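Polyketide cyclase / dehydrase and lipid transport (Nitrosospira multiformis, PDB 3P51) is of unknown function but probably binds a hydrophobic ligand, as relatives with the Bet v 1-like helix-grip fold do in their central cavity. Local coordinates at residues R16-I21 / R70-S75; R20-H25 / G44-G49; K35-V40 / A50-N55; N94-P99 / F107-G112. All coordinates share one frame; numbering follows the deposited sequence. Where two conformers were deposited one is given.

Interaction 1. Residues R16-I21 / R70-S75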
# COMPACT_ATOMS: atom_id res chain seq x y z
N ARG A 16 -10.38 -2.47 -21.21
CA ARG A 16 -11.70 -2.04 -21.64
C ARG A 16 -12.53 -1.51 -20.47
O ARG A 16 -13.20 -0.48 -20.57
CB ARG A 16 -12.43 -3.20 -22.32
CG ARG A 16 -13.70 -2.82 -23.03
CD ARG A 16 -13.85 -3.65 -24.29
NE ARG A 16 -15.17 -3.50 -24.89
CZ ARG A 16 -16.18 -4.34 -24.69
NH1 ARG A 16 -16.02 -5.39 -23.89
NH2 ARG A 16 -17.34 -4.13 -25.28
N VAL A 17 -12.49 -2.23 -19.35
CA VAL A 17 -13.23 -1.78 -18.18
C VAL A 17 -12.68 -0.45 -17.71
O VAL A 17 -13.44 0.47 -17.42
CB VAL A 17 -13.17 -2.80 -17.03
CG1 VAL A 17 -14.01 -2.29 -15.88
CG2 VAL A 17 -13.69 -4.16 -17.48
N TRP A 18 -11.36 -0.33 -17.63
CA TRP A 18 -10.75 0.93 -17.20
C TRP A 18 -11.16 2.07 -18.14
O TRP A 18 -11.55 3.14 -17.70
CB TRP A 18 -9.22 0.81 -17.13
CG TRP A 18 -8.52 2.05 -16.60
CD1 TRP A 18 -7.56 2.79 -17.24
CD2 TRP A 18 -8.74 2.70 -15.33
NE1 TRP A 18 -7.16 3.85 -16.45
CE2 TRP A 18 -7.86 3.81 -15.27
CE3 TRP A 18 -9.57 2.44 -14.24
CZ2 TRP A 18 -7.80 4.67 -14.16
CZ3 TRP A 18 -9.52 3.31 -13.12
CH2 TRP A 18 -8.64 4.40 -13.10
N SER A 19 -11.08 1.82 -19.45
CA SER A 19 -11.42 2.86 -20.42
C SER A 19 -12.81 3.42 -20.16
O SER A 19 -13.08 4.60 -20.38
CB SER A 19 -11.31 2.33 -21.85
OG SER A 19 -11.89 3.25 -22.75
N ARG A 20 -13.70 2.56 -19.67
CA ARG A 20 -15.08 2.93 -19.43
C ARG A 20 -15.28 3.75 -18.13
O ARG A 20 -16.09 4.68 -18.11
CB ARG A 20 -15.95 1.67 -19.40
CG ARG A 20 -17.45 1.93 -19.24
CD ARG A 20 -18.06 2.53 -20.50
NE ARG A 20 -19.52 2.49 -20.48
CZ ARG A 20 -20.31 3.56 -20.39
NH1 ARG A 20 -19.78 4.78 -20.31
NH2 ARG A 20 -21.63 3.41 -20.39
N ILE A 21 -14.55 3.41 -17.06
CA ILE A 21 -14.81 4.02 -15.75
C ILE A 21 -13.78 5.07 -15.32
O ILE A 21 -13.93 5.67 -14.27
CB ILE A 21 -14.85 2.96 -14.64
CG1 ILE A 21 -13.47 2.30 -14.48
CG2 ILE A 21 -15.91 1.91 -14.94
CD1 ILE A 21 -13.22 1.73 -13.11
N ARG A 70 -4.81 1.89 -11.69
CA ARG A 70 -6.23 1.91 -12.07
C ARG A 70 -7.11 2.08 -10.85
O ARG A 70 -7.95 1.23 -10.55
CB ARG A 70 -6.62 0.61 -12.79
CG ARG A 70 -5.79 0.31 -14.04
CD ARG A 70 -6.42 -0.81 -14.85
NE ARG A 70 -5.72 -1.07 -16.10
CZ ARG A 70 -4.74 -1.96 -16.24
NH1 ARG A 70 -4.36 -2.70 -15.20
NH2 ARG A 70 -4.14 -2.12 -17.42
N ARG A 71 -6.92 3.20 -10.15
CA ARG A 71 -7.66 3.49 -8.93
C ARG A 71 -8.16 4.93 -8.91
O ARG A 71 -7.44 5.84 -9.33
CB ARG A 71 -6.78 3.27 -7.71
CG ARG A 71 -7.54 3.49 -6.40
CD ARG A 71 -6.61 3.50 -5.20
NE ARG A 71 -5.71 2.35 -5.19
CZ ARG A 71 -6.02 1.16 -4.70
NH1 ARG A 71 -7.22 0.94 -4.21
NH2 ARG A 71 -5.14 0.18 -4.71
N ILE A 72 -9.37 5.12 -8.41
CA ILE A 72 -9.95 6.44 -8.21
C ILE A 72 -10.36 6.55 -6.74
O ILE A 72 -11.08 5.69 -6.25
CB ILE A 72 -11.21 6.61 -9.07
CG1 ILE A 72 -10.87 6.55 -10.56
CG2 ILE A 72 -11.93 7.90 -8.72
CD1 ILE A 72 -12.10 6.69 -11.45
N MSE A 73 -9.92 7.58 -6.03
CA MSE A 73 -10.34 7.76 -4.65
C MSE A 73 -10.95 9.13 -4.47
O MSE A 73 -10.47 10.10 -5.03
CB MSE A 73 -9.17 7.64 -3.67
CG MSE A 73 -8.47 6.29 -3.67
SE MSE A 73 -7.04 6.25 -2.31
CE MSE A 73 -7.99 7.23 -0.94
N TYR A 74 -12.00 9.21 -3.67
CA TYR A 74 -12.70 10.48 -3.52
C TYR A 74 -13.28 10.62 -2.13
O TYR A 74 -13.57 9.62 -1.46
CB TYR A 74 -13.82 10.57 -4.55
CG TYR A 74 -14.79 9.41 -4.46
CD1 TYR A 74 -15.92 9.48 -3.65
CD2 TYR A 74 -14.56 8.23 -5.16
CE1 TYR A 74 -16.81 8.41 -3.55
CE2 TYR A 74 -15.44 7.17 -5.07
CZ TYR A 74 -16.55 7.26 -4.27
OH TYR A 74 -17.41 6.19 -4.19
N SER A 75 -13.48 11.86 -1.70
CA SER A 75 -14.24 12.14 -0.50
C SER A 75 -15.67 12.43 -0.90
O SER A 75 -15.92 13.06 -1.93
CB SER A 75 -13.66 13.35 0.24
OG SER A 75 -13.65 14.51 -0.58
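R70 lies over one face of the W18 indole in a buried packing contact of helix 14-21 against the start of strand 71-78. The evidence is a CH-pi contact: CA of R70 stands 3.6 Å from the centroid of the six-membered ring of W18, 12° off the ring normal. CG of W18 is anti to its backbone N (chi1 -176°), which starts the indole off toward the chain entering the strand. The R70 side chain, extended from CG to NE, runs back across the indole, its CB 3.8 Å from W18 CE3, and its guanidinium ends turned 80° to the ring. CH2 of W18 also meets CG1 of I72 at 4.0 Å, while CD1 of I72 reaches the carbonyl O of I21 at 3.5 Å. No hydrogen bond joins the two segments; NE1 of W18 is bonded instead to OE1 of E67. An alanine in place of W18 would probably open a gap beside the backbone of R70 and leave E67 without its indole partner. R70 and R71 both face S66, which makes the turn into the strand a G1 beta bulge, here packed against the short helix that follows the first strand of a Bet v 1-like fold.

Interaction 2. Residues R20-H25 / G44-G49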
# COMPACT_ATOMS: atom_id res chain seq x y z
N ARG A 20 -13.70 2.56 -19.67
CA ARG A 20 -15.08 2.93 -19.43
C ARG A 20 -15.28 3.75 -18.13
O ARG A 20 -16.09 4.68 -18.11
CB ARG A 20 -15.95 1.67 -19.40
CG ARG A 20 -17.45 1.93 -19.24
CD ARG A 20 -18.06 2.53 -20.50
NE ARG A 20 -19.52 2.49 -20.48
CZ ARG A 20 -20.31 3.56 -20.39
NH1 ARG A 20 -19.78 4.78 -20.31
NH2 ARG A 20 -21.63 3.41 -20.39
N ILE A 21 -14.55 3.41 -17.06
CA ILE A 21 -14.81 4.02 -15.75
C ILE A 21 -13.78 5.07 -15.32
O ILE A 21 -13.93 5.67 -14.27
CB ILE A 21 -14.85 2.96 -14.64
CG1 ILE A 21 -13.47 2.30 -14.48
CG2 ILE A 21 -15.91 1.91 -14.94
CD1 ILE A 21 -13.22 1.73 -13.11
N ARG A 22 -12.75 5.28 -16.13
CA ARG A 22 -11.57 6.02 -15.68
C ARG A 22 -11.77 7.53 -15.52
O ARG A 22 -10.91 8.22 -15.00
CB ARG A 22 -10.38 5.75 -16.62
CG ARG A 22 -10.42 6.46 -17.96
CD ARG A 22 -9.21 6.07 -18.83
NE ARG A 22 -9.31 6.61 -20.18
CZ ARG A 22 -8.59 7.63 -20.64
NH1 ARG A 22 -7.70 8.24 -19.87
NH2 ARG A 22 -8.77 8.04 -21.89
N ASN A 23 -12.91 8.03 -15.98
CA ASN A 23 -13.16 9.47 -15.97
C ASN A 23 -14.07 9.89 -14.82
O ASN A 23 -15.24 9.55 -14.79
CB ASN A 23 -13.73 9.92 -17.32
CG ASN A 23 -13.78 11.43 -17.46
OD1 ASN A 23 -14.19 12.14 -16.54
ND2 ASN A 23 -13.35 11.94 -18.60
N PHE A 24 -13.51 10.61 -13.85
CA PHE A 24 -14.26 11.02 -12.65
C PHE A 24 -15.53 11.81 -13.01
O PHE A 24 -16.49 11.80 -12.26
CB PHE A 24 -13.32 11.82 -11.73
CG PHE A 24 -13.95 12.29 -10.44
CD1 PHE A 24 -14.10 11.42 -9.37
CD2 PHE A 24 -14.32 13.62 -10.28
CE1 PHE A 24 -14.66 11.87 -8.15
CE2 PHE A 24 -14.87 14.08 -9.07
CZ PHE A 24 -15.04 13.20 -8.01
N HIS A 25 -15.55 12.45 -14.18
CA HIS A 25 -16.74 13.21 -14.58
C HIS A 25 -17.67 12.47 -15.54
O HIS A 25 -18.68 13.04 -15.96
CB HIS A 25 -16.35 14.56 -15.19
CG HIS A 25 -15.77 15.53 -14.20
ND1 HIS A 25 -14.69 16.33 -14.50
CD2 HIS A 25 -16.13 15.84 -12.94
CE1 HIS A 25 -14.40 17.08 -13.45
NE2 HIS A 25 -15.26 16.80 -12.49
N GLY A 44 -10.24 18.54 -14.81
CA GLY A 44 -10.98 17.57 -15.60
C GLY A 44 -11.15 16.23 -14.90
O GLY A 44 -10.91 16.11 -13.69
N GLY A 45 -11.56 15.22 -15.66
CA GLY A 45 -11.86 13.91 -15.11
C GLY A 45 -10.72 13.11 -14.49
O GLY A 45 -10.97 12.06 -13.89
N TYR A 46 -9.49 13.58 -14.62
CA TYR A 46 -8.36 12.88 -14.03
C TYR A 46 -7.54 13.82 -13.16
O TYR A 46 -6.40 13.51 -12.79
CB TYR A 46 -7.44 12.28 -15.11
CG TYR A 46 -8.17 11.88 -16.38
CD1 TYR A 46 -9.08 10.83 -16.37
CD2 TYR A 46 -7.96 12.57 -17.57
CE1 TYR A 46 -9.75 10.45 -17.53
CE2 TYR A 46 -8.63 12.20 -18.73
CZ TYR A 46 -9.53 11.15 -18.70
OH TYR A 46 -10.21 10.78 -19.84
N SER A 47 -8.13 14.96 -12.84
CA SER A 47 -7.43 16.00 -12.09
C SER A 47 -7.77 15.95 -10.60
O SER A 47 -8.89 16.24 -10.21
CB SER A 47 -7.79 17.38 -12.65
OG SER A 47 -7.17 18.41 -11.89
N VAL A 48 -6.80 15.59 -9.78
CA VAL A 48 -7.05 15.54 -8.34
C VAL A 48 -7.45 16.92 -7.85
O VAL A 48 -6.76 17.92 -8.10
CB VAL A 48 -5.83 14.99 -7.59
CG1 VAL A 48 -6.04 15.05 -6.09
CG2 VAL A 48 -5.57 13.56 -8.03
N GLY A 49 -8.58 16.98 -7.15
CA GLY A 49 -9.16 18.25 -6.74
C GLY A 49 -10.48 18.48 -7.46
O GLY A 49 -11.29 19.30 -7.03
O HOH W 1 -12.62 9.36 -20.71
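The guanidinium of R22 and the ring of Y46 lie almost parallel, 5° apart, but meet with little overlap: OH of Y46 sits 3.4 Å above one face of the guanidinium, offset toward its rim. At the edge of the Y46 ring, in its plane, comes the carbonyl O of R22, 3.5 Å from CD1. The amide of N23 is turned 56° to the same ring, and its ND2 shares a water with Y46 OH, weakly on the asparagine side. CG of R22 stands between its backbone N and carbonyl carbon (chi1 76°), and from there the chain runs extended as far as NE.

One direct hydrogen bond ties the segments: F24 N donates to G45 O at 2.9 Å, in the carbonyl plane and on a lone pair. Beside it, OD1 of N23 accepts from H25 N at 2.7 Å, closing an Asx turn, and also rests 3.3 Å from CA of G45. A beta carbon on G45 would fall about 2.0 Å from that oxygen, so the close approach depends on glycine. The ring of H25 comes obliquely to the peptide between G44 and G45, with ND1 3.5 Å from G45 N, and its NE2 bonds to R51 O.

The G44-S47 type I turn thus packs on the chain leaving helix 14-21. F24 reaches strand 58-66 at D60 and L62, and V48 meets Y65 of a second subunit.

Interaction 3. Residues K35-V40 / A50-N55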
# COMPACT_ATOMS: atom_id res chain seq x y z
N LYS A 35 -28.38 9.38 -12.03
CA LYS A 35 -29.23 10.01 -13.04
C LYS A 35 -28.58 11.25 -13.65
O LYS A 35 -28.87 11.62 -14.78
CB LYS A 35 -30.58 10.38 -12.43
CG LYS A 35 -31.32 9.21 -11.81
CD LYS A 35 -31.46 8.07 -12.81
CE LYS A 35 -32.32 6.95 -12.24
NZ LYS A 35 -32.27 5.75 -13.12
N SER A 36 -27.71 11.90 -12.88
CA SER A 36 -27.00 13.07 -13.38
C SER A 36 -25.64 13.18 -12.71
O SER A 36 -25.50 12.87 -11.53
CB SER A 36 -27.81 14.34 -13.13
OG SER A 36 -27.96 14.56 -11.74
N CYS A 37 -24.65 13.64 -13.46
CA CYS A 37 -23.31 13.81 -12.93
C CYS A 37 -22.77 15.13 -13.44
O CYS A 37 -22.39 15.23 -14.61
CB CYS A 37 -22.42 12.65 -13.36
SG CYS A 37 -20.68 12.73 -12.81
N LYS A 38 -22.75 16.15 -12.58
CA LYS A 38 -22.30 17.48 -12.97
C LYS A 38 -20.91 17.82 -12.45
O LYS A 38 -20.63 17.67 -11.27
CB LYS A 38 -23.29 18.54 -12.48
CG LYS A 38 -24.72 18.33 -12.96
CD LYS A 38 -24.86 18.61 -14.44
CE LYS A 38 -26.31 18.40 -14.89
NZ LYS A 38 -26.76 19.47 -15.82
N LYS A 39 -20.05 18.27 -13.35
CA LYS A 39 -18.74 18.81 -12.99
C LYS A 39 -18.88 20.04 -12.09
O LYS A 39 -19.68 20.93 -12.36
CB LYS A 39 -17.97 19.19 -14.25
CG LYS A 39 -16.67 19.96 -14.01
CD LYS A 39 -15.88 20.09 -15.33
CE LYS A 39 -14.55 20.83 -15.14
NZ LYS A 39 -14.74 22.28 -14.90
N VAL A 40 -18.09 20.09 -11.02
CA VAL A 40 -18.06 21.24 -10.13
C VAL A 40 -16.62 21.61 -9.84
O VAL A 40 -15.78 20.74 -9.60
CB VAL A 40 -18.78 20.96 -8.80
CG1 VAL A 40 -18.69 22.17 -7.87
CG2 VAL A 40 -20.24 20.57 -9.06
N ALA A 50 -10.69 17.76 -8.56
CA ALA A 50 -11.92 17.90 -9.33
C ALA A 50 -13.08 17.51 -8.44
O ALA A 50 -12.90 16.72 -7.52
CB ALA A 50 -11.88 16.99 -10.55
N ARG A 51 -14.27 18.05 -8.73
CA ARG A 51 -15.44 17.72 -7.94
C ARG A 51 -16.63 17.40 -8.84
O ARG A 51 -16.64 17.72 -10.02
CB ARG A 51 -15.80 18.86 -7.00
CG ARG A 51 -14.59 19.44 -6.26
CD ARG A 51 -15.01 20.57 -5.34
NE ARG A 51 -15.53 20.04 -4.08
CZ ARG A 51 -16.05 20.78 -3.11
NH1 ARG A 51 -16.13 22.10 -3.25
NH2 ARG A 51 -16.48 20.20 -2.00
N ARG A 52 -17.63 16.75 -8.27
CA ARG A 52 -18.82 16.43 -9.03
C ARG A 52 -20.00 16.42 -8.11
O ARG A 52 -19.86 16.16 -6.91
CB ARG A 52 -18.67 15.07 -9.71
CG ARG A 52 -18.44 13.91 -8.76
CD ARG A 52 -18.12 12.60 -9.50
NE ARG A 52 -18.07 11.47 -8.58
CZ ARG A 52 -17.66 10.25 -8.91
NH1 ARG A 52 -17.25 9.99 -10.14
NH2 ARG A 52 -17.66 9.28 -8.00
N LEU A 53 -21.17 16.71 -8.68
CA LEU A 53 -22.43 16.56 -7.99
C LEU A 53 -23.28 15.51 -8.71
O LEU A 53 -23.56 15.64 -9.90
CB LEU A 53 -23.17 17.91 -7.97
CG LEU A 53 -24.48 17.90 -7.17
CD1 LEU A 53 -24.16 17.91 -5.68
CD2 LEU A 53 -25.32 19.10 -7.54
N LEU A 54 -23.68 14.46 -7.99
CA LEU A 54 -24.49 13.39 -8.57
C LEU A 54 -25.93 13.43 -8.04
O LEU A 54 -26.15 13.59 -6.84
CB LEU A 54 -23.89 12.03 -8.25
CG LEU A 54 -22.37 11.92 -8.30
CD1 LEU A 54 -21.92 10.61 -7.68
CD2 LEU A 54 -21.87 12.05 -9.73
N ASN A 55 -26.89 13.24 -8.93
CA ASN A 55 -28.30 13.22 -8.56
C ASN A 55 -28.70 14.46 -7.78
O ASN A 55 -29.69 14.46 -7.05
CB ASN A 55 -28.64 11.97 -7.73
CG ASN A 55 -28.47 10.68 -8.51
OD1 ASN A 55 -28.30 10.69 -9.73
ND2 ASN A 55 -28.55 9.55 -7.81
O HOH W 2 -26.30 16.21 -10.34
O HOH W 3 -14.14 19.40 -11.38
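K38 and L53 exchange two backbone hydrogen bonds in the antiparallel pairing of strands 37-40 and 51-54, each 2.8 Å between N and O. K38 N to L53 O is nearly straight, at 178°. V40 with R51 is the next hydrogen-bonded pair, but less regular: V40 N donates from well above the R51 carbonyl plane, and the return bond from R51 N to V40 O is weak. A water lies 2.8 Å from V40 O and accepts from R51 N.

N55 adds bonds beyond the last bridge: its side-chain OD1 accepts from K35 N at 2.6 Å, in the carbonyl plane, and weakly from S36 N, and its backbone N donates to S36 O. A second water joins S36 OG to L53 O.

These strands form a hairpin at one edge of the seven-stranded antiparallel sheet, where 37-40 is the outermost strand of the chain and 51-54 pairs onward with 58-66.

Apolar contacts fall on both faces. On the face of C37 and L54, SG of C37 touches CD2 of L54 at 3.4 Å; chi1 of C37 (178°) sets SG anti to the backbone N. CD of R52, on the same face, is 4.2 Å from SG of C37, and the R52 guanidinium makes a salt bridge with D60 and a hydrogen bond to F24 O. On the other face CG2 of V40 lies 4.1 Å from CB of L53, while R51 reaches T61 and D77 with its charged end.

Interaction 4. Residues N94-P99 / F107-G112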
# COMPACT_ATOMS: atom_id res chain seq x y z
N ASN A 94 -13.13 4.29 -2.65
CA ASN A 94 -11.90 3.79 -3.26
C ASN A 94 -12.30 2.73 -4.28
O ASN A 94 -12.71 1.64 -3.90
CB ASN A 94 -10.99 3.21 -2.17
CG ASN A 94 -9.63 2.73 -2.70
OD1 ASN A 94 -9.46 2.45 -3.88
ND2 ASN A 94 -8.66 2.64 -1.80
N LEU A 95 -12.23 3.08 -5.56
CA LEU A 95 -12.63 2.18 -6.64
C LEU A 95 -11.41 1.72 -7.44
O LEU A 95 -10.63 2.54 -7.92
CB LEU A 95 -13.59 2.90 -7.58
CG LEU A 95 -13.93 2.23 -8.91
CD1 LEU A 95 -14.63 0.89 -8.67
CD2 LEU A 95 -14.82 3.17 -9.73
N HIS A 96 -11.25 0.41 -7.59
CA HIS A 96 -9.98 -0.12 -8.07
C HIS A 96 -10.17 -1.39 -8.90
O HIS A 96 -11.01 -2.23 -8.57
CB HIS A 96 -9.12 -0.38 -6.84
CG HIS A 96 -7.85 -1.12 -7.11
ND1 HIS A 96 -6.91 -0.69 -8.02
CD2 HIS A 96 -7.34 -2.23 -6.54
CE1 HIS A 96 -5.88 -1.52 -8.01
NE2 HIS A 96 -6.12 -2.47 -7.12
N LEU A 97 -9.41 -1.51 -9.99
CA LEU A 97 -9.51 -2.65 -10.89
C LEU A 97 -8.25 -3.50 -10.83
O LEU A 97 -7.16 -2.98 -10.64
CB LEU A 97 -9.66 -2.19 -12.34
CG LEU A 97 -10.82 -1.29 -12.74
CD1 LEU A 97 -10.78 -1.10 -14.25
CD2 LEU A 97 -12.11 -1.91 -12.32
N LEU A 98 -8.41 -4.81 -11.01
CA LEU A 98 -7.27 -5.71 -11.21
C LEU A 98 -7.60 -6.67 -12.33
O LEU A 98 -8.77 -7.04 -12.51
CB LEU A 98 -6.97 -6.50 -9.94
CG LEU A 98 -6.41 -5.68 -8.77
CD1 LEU A 98 -6.51 -6.43 -7.45
CD2 LEU A 98 -4.97 -5.27 -9.06
N PRO A 99 -6.58 -7.07 -13.10
CA PRO A 99 -6.85 -8.07 -14.13
C PRO A 99 -6.95 -9.46 -13.54
O PRO A 99 -6.25 -9.78 -12.58
CB PRO A 99 -5.61 -7.98 -15.05
CG PRO A 99 -4.52 -7.49 -14.17
CD PRO A 99 -5.17 -6.63 -13.09
N PHE A 107 -11.39 -7.96 -12.19
CA PHE A 107 -11.86 -7.89 -10.82
C PHE A 107 -12.07 -6.42 -10.48
O PHE A 107 -11.20 -5.60 -10.76
CB PHE A 107 -10.80 -8.50 -9.89
CG PHE A 107 -11.11 -8.37 -8.42
CD1 PHE A 107 -12.01 -9.23 -7.81
CD2 PHE A 107 -10.48 -7.40 -7.65
CE1 PHE A 107 -12.29 -9.11 -6.45
CE2 PHE A 107 -10.75 -7.27 -6.29
CZ PHE A 107 -11.66 -8.14 -5.69
N VAL A 108 -13.22 -6.09 -9.92
CA VAL A 108 -13.52 -4.71 -9.52
C VAL A 108 -13.84 -4.65 -8.03
O VAL A 108 -14.74 -5.33 -7.57
CB VAL A 108 -14.74 -4.16 -10.29
CG1 VAL A 108 -14.88 -2.67 -10.02
CG2 VAL A 108 -14.59 -4.42 -11.79
N GLU A 109 -13.12 -3.83 -7.28
CA GLU A 109 -13.43 -3.66 -5.87
C GLU A 109 -13.76 -2.20 -5.55
O GLU A 109 -13.19 -1.28 -6.12
CB GLU A 109 -12.28 -4.15 -4.98
CG GLU A 109 -10.96 -3.47 -5.26
CD GLU A 109 -9.83 -3.99 -4.40
OE1 GLU A 109 -10.10 -4.76 -3.45
OE2 GLU A 109 -8.66 -3.64 -4.68
N TRP A 110 -14.70 -2.01 -4.64
CA TRP A 110 -15.10 -0.68 -4.21
C TRP A 110 -15.18 -0.68 -2.69
O TRP A 110 -15.96 -1.44 -2.11
CB TRP A 110 -16.45 -0.31 -4.82
CG TRP A 110 -16.62 1.15 -5.10
CD1 TRP A 110 -16.14 2.20 -4.36
CD2 TRP A 110 -17.33 1.73 -6.20
NE1 TRP A 110 -16.51 3.39 -4.94
CE2 TRP A 110 -17.24 3.13 -6.07
CE3 TRP A 110 -18.04 1.20 -7.29
CZ2 TRP A 110 -17.83 4.01 -6.98
CZ3 TRP A 110 -18.61 2.07 -8.20
CH2 TRP A 110 -18.51 3.47 -8.03
N SER A 111 -14.37 0.16 -2.06
CA SER A 111 -14.35 0.31 -0.61
C SER A 111 -14.88 1.68 -0.20
O SER A 111 -14.72 2.67 -0.91
CB SER A 111 -12.92 0.18 -0.07
OG SER A 111 -12.21 -0.89 -0.68
N GLY A 112 -15.49 1.72 0.98
CA GLY A 112 -15.95 2.97 1.54
C GLY A 112 -15.65 2.95 3.01
O GLY A 112 -15.78 1.92 3.67
O HOH W 4 -11.24 -0.70 -3.08
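L95 packs over the indole of W110 at the buried centre of the pairing between strands 88-100 and 105-116. CB of L95 lies 3.9 Å from the centroid of the five-membered ring, 9° off its normal, a CH-pi contact. CG of L95 is anti to its backbone N (chi1 169°), and the branch beyond it puts CD1 over the same ring system, 3.7 Å from W110 CE3. The apolar row continues along this face: CD1 of L95 meets CG1 of V108 at 3.8 Å, and CD2 of L97, lying side by side with V108, meets its CG2 at 3.6 Å. Helix 14-21 touches this row at L95 and L97, and helix 120-139 at V108 and W110.

Six backbone hydrogen bonds join the strands, in the pairs N94-S111, H96-E109 and L98-F107. E109 N to H96 O, at 2.9 Å and 174°, is the straightest of them.

The opposite face is more polar. The side chains of H96 and E109 run side by side, and E109 OE1 bonds to Y5 OH. A water donates to N94 O and contacts S111 OG at 2.6 Å, while N94 OD1 accepts from R71. Farther along, CD1 of L98 lies 4.1 Å from CD2 of F107, whose ring stacks on F107 of a third subunit.

An alanine in place of W110 would probably open a gap beside L95 and leave the Y74 hydroxyl with Y129 but without its indole N-H partner. The chemistry divides the hairpin into an apolar face toward the helices and a mixed face that meets polar neighbours and another subunit.

Overall arrangement
All four contacts meet helix 14-21 or the loop after it. Interactions 1 and 2 share R20 and I21, with centres about 8 Å apart, and F24 CE1 lies 3.9 Å from Y74 CB. Interaction 1 joins interaction 4 across neighbouring strands: I72 N is 2.9 Å from L95 O, and R71 NH1 2.7 Å from N94 OD1. I21 CD1, 3.9 Å from L97 CG, links interactions 2 and 4. Interaction 3 is tied to interaction 2 by F24 O with R52 NH1, 2.9 Å, and H25 NE2 with R51 O, 3.0 Å. Interactions 3 and 4, centres about 21 Å apart, do not touch. No ligand site is defined here, although relatives bind ligands between sheet and long helix.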